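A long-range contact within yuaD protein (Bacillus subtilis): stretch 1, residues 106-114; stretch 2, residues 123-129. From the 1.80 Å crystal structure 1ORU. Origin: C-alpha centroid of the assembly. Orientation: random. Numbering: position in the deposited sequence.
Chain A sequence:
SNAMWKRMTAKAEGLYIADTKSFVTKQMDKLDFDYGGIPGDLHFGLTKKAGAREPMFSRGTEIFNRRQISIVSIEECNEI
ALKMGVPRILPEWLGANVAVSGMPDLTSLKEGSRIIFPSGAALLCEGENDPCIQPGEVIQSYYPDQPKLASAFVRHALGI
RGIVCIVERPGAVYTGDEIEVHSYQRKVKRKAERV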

# COMPACT_ATOMS: atom_id res chain seq x y z
N LEU A 106 -16.15 -2.76 6.18
CA LEU A 106 -15.18 -2.70 5.09
C LEU A 106 -14.11 -1.64 5.25
O LEU A 106 -12.93 -1.89 4.99
CB LEU A 106 -15.91 -2.44 3.77
CG LEU A 106 -15.01 -2.13 2.56
CD1 LEU A 106 -14.23 -3.39 2.17
CD2 LEU A 106 -15.86 -1.63 1.40
N THR A 107 -14.52 -0.45 5.65
CA THR A 107 -13.58 0.65 5.79
C THR A 107 -12.42 0.34 6.74
O THR A 107 -11.34 0.93 6.62
CB THR A 107 -14.32 1.93 6.23
OG1 THR A 107 -15.34 2.23 5.27
CG2 THR A 107 -13.37 3.11 6.32
N SER A 108 -12.63 -0.59 7.66
CA SER A 108 -11.58 -0.95 8.61
C SER A 108 -10.59 -1.99 8.08
O SER A 108 -9.60 -2.30 8.74
CB SER A 108 -12.18 -1.48 9.91
OG SER A 108 -12.89 -0.46 10.59
N LEU A 109 -10.86 -2.55 6.90
CA LEU A 109 -9.96 -3.56 6.33
C LEU A 109 -8.55 -2.96 6.25
O LEU A 109 -8.33 -1.97 5.56
CB LEU A 109 -10.44 -3.98 4.94
CG LEU A 109 -9.70 -5.17 4.31
CD1 LEU A 109 -9.96 -6.43 5.12
CD2 LEU A 109 -10.16 -5.34 2.88
N LYS A 110 -7.60 -3.59 6.92
CA LYS A 110 -6.24 -3.06 6.94
C LYS A 110 -5.46 -3.15 5.64
O LYS A 110 -5.68 -4.04 4.82
CB LYS A 110 -5.45 -3.73 8.07
CG LYS A 110 -5.98 -3.40 9.45
CD LYS A 110 -5.24 -4.15 10.55
CE LYS A 110 -5.83 -3.84 11.92
NZ LYS A 110 -5.22 -4.68 13.00
N GLU A 111 -4.55 -2.20 5.45
CA GLU A 111 -3.70 -2.18 4.27
C GLU A 111 -2.94 -3.50 4.27
O GLU A 111 -2.53 -3.99 5.32
CB GLU A 111 -2.71 -0.99 4.34
CG GLU A 111 -3.37 0.40 4.19
CD GLU A 111 -3.87 0.99 5.51
OE1 GLU A 111 -4.16 0.23 6.46
OE2 GLU A 111 -3.98 2.24 5.60
N GLY A 112 -2.77 -4.10 3.10
CA GLY A 112 -2.08 -5.38 3.03
C GLY A 112 -3.05 -6.53 2.87
O GLY A 112 -2.66 -7.65 2.52
N SER A 113 -4.32 -6.28 3.16
CA SER A 113 -5.36 -7.30 3.00
C SER A 113 -5.57 -7.50 1.51
O SER A 113 -5.26 -6.61 0.71
CB SER A 113 -6.68 -6.84 3.64
OG SER A 113 -6.56 -6.66 5.04
N ARG A 114 -6.09 -8.66 1.13
CA ARG A 114 -6.36 -8.97 -0.27
C ARG A 114 -7.81 -9.37 -0.46
O ARG A 114 -8.41 -9.97 0.43
CB ARG A 114 -5.49 -10.15 -0.73
CG ARG A 114 -4.17 -9.77 -1.34
CD ARG A 114 -3.17 -9.27 -0.32
NE ARG A 114 -1.85 -9.24 -0.93
CZ ARG A 114 -0.71 -9.24 -0.26
NH1 ARG A 114 -0.72 -9.25 1.07
NH2 ARG A 114 0.45 -9.24 -0.91
N LEU A 123 -7.20 -7.85 -5.56
CA LEU A 123 -7.01 -6.45 -5.18
C LEU A 123 -6.20 -6.36 -3.88
O LEU A 123 -6.43 -7.13 -2.94
CB LEU A 123 -8.36 -5.76 -4.99
CG LEU A 123 -9.28 -5.72 -6.22
CD1 LEU A 123 -10.58 -5.01 -5.88
CD2 LEU A 123 -8.57 -5.00 -7.34
N LEU A 124 -5.26 -5.43 -3.86
CA LEU A 124 -4.42 -5.19 -2.69
C LEU A 124 -5.01 -3.97 -1.99
O LEU A 124 -5.12 -2.90 -2.59
CB LEU A 124 -2.98 -4.90 -3.11
CG LEU A 124 -2.03 -4.38 -2.02
CD1 LEU A 124 -1.79 -5.47 -0.98
CD2 LEU A 124 -0.72 -3.95 -2.67
N CYS A 125 -5.38 -4.11 -0.72
CA CYS A 125 -5.96 -2.99 0.01
C CYS A 125 -4.97 -1.86 0.31
O CYS A 125 -3.91 -2.09 0.92
CB CYS A 125 -6.60 -3.48 1.31
SG CYS A 125 -7.42 -2.15 2.21
N GLU A 126 -5.30 -0.64 -0.12
CA GLU A 126 -4.47 0.52 0.14
C GLU A 126 -5.10 1.49 1.15
O GLU A 126 -4.83 2.69 1.14
CB GLU A 126 -4.13 1.25 -1.16
CG GLU A 126 -3.08 0.54 -2.02
CD GLU A 126 -1.70 0.50 -1.37
OE1 GLU A 126 -1.29 1.52 -0.78
OE2 GLU A 126 -1.01 -0.54 -1.46
N GLY A 127 -5.96 0.95 2.01
CA GLY A 127 -6.54 1.77 3.06
C GLY A 127 -7.81 2.54 2.81
O GLY A 127 -8.42 2.48 1.75
N GLU A 128 -8.19 3.31 3.83
CA GLU A 128 -9.40 4.11 3.80
C GLU A 128 -9.45 5.17 2.72
O GLU A 128 -8.46 5.83 2.42
CB GLU A 128 -9.61 4.82 5.14
CG GLU A 128 -9.68 3.92 6.35
CD GLU A 128 -10.04 4.69 7.60
OE1 GLU A 128 -9.95 4.11 8.70
OE2 GLU A 128 -10.41 5.88 7.47
N ASN A 129 -10.64 5.35 2.16
CA ASN A 129 -10.85 6.38 1.15
C ASN A 129 -11.45 7.54 1.93
O ASN A 129 -12.59 7.47 2.39
CB ASN A 129 -11.82 5.87 0.09
CG ASN A 129 -11.96 6.84 -1.07
OD1 ASN A 129 -11.13 7.73 -1.26
ND2 ASN A 129 -13.02 6.65 -1.86
O HOH W 1 -6.40 3.51 6.06

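A polar group carried into a buried contact must find a partner there, and where two segments of one chain meet, the backbone usually pays most of that cost. The contact between residues 106-114 and 123-129 of yuaD protein is a compact example. Its centre is Cys 125, whose two backbone polar atoms are both spent on the first stretch. Cys 125 N donates to Ser 113 O at 2.9 Å, nearly linear with an angle of 172° at the hydrogen, and Cys 125 O accepts from Gly 112 N at 3.2 Å. The same carbonyl oxygen receives a CA-H...O contact from Glu 111 CA at 3.4 Å. One step along, Arg 114 and Leu 124 form an antiparallel non-hydrogen-bonded pair, and there Arg 114 CA approaches Leu 123 O at 3.2 Å in a second CA-H...O contact.

The turn that delivers these groups is type II, from Lys 110 to Ser 113. Its closing acceptor, Lys 110 O, is used twice: Ser 113 N donates to it at 3.1 Å and Ser 113 OG at 2.8 Å. Gly 112 occupies the turn with phi/psi of 102/-17, where a CB would be jammed against the carbonyl oxygen of the preceding residue. Its own carbonyl is not idle, since Arg 114 NH1 makes a weak hydrogen bond to Gly 112 O at 2.9 Å. Arg 114 NE and NH2 are satisfied elsewhere in the structure, while Leu 124 CD1 covers one face of the guanidinium, 3.8 Å from Arg 114 NE. A charged group can thus lie against a leucine without forfeiting its hydrogen bonds.

Sulfur takes part as well. The side chain of Cys 125 points toward the first stretch, bringing Cys 125 SG to 3.5 Å from Leu 109 O and 4.3 Å from Leu 109 CD2. Within its own strand, Cys 125 SG accepts a hydrogen bond from Gly 127 N at 3.4 Å, so this amide is satisfied by a side chain.

Beyond that point water replaces direct pairing. Water 1 donates to Glu 111 OE2 at 2.8 Å and accepts from Glu 128 N at 2.9 Å, linking a carboxylate of one stretch to an amide of the other. The carboxylate needs the space beside Gly 127, where an ideal CB would lie 2.6 Å from Glu 111 OE2, a clash. Farther along, no hydrogen bond crosses: Thr 107 O lies 3.4 Å from Glu 128 CG, Thr 107 CG2 lies 3.8 Å from Glu 128 CG, and Thr 107 OG1 is satisfied elsewhere in the structure.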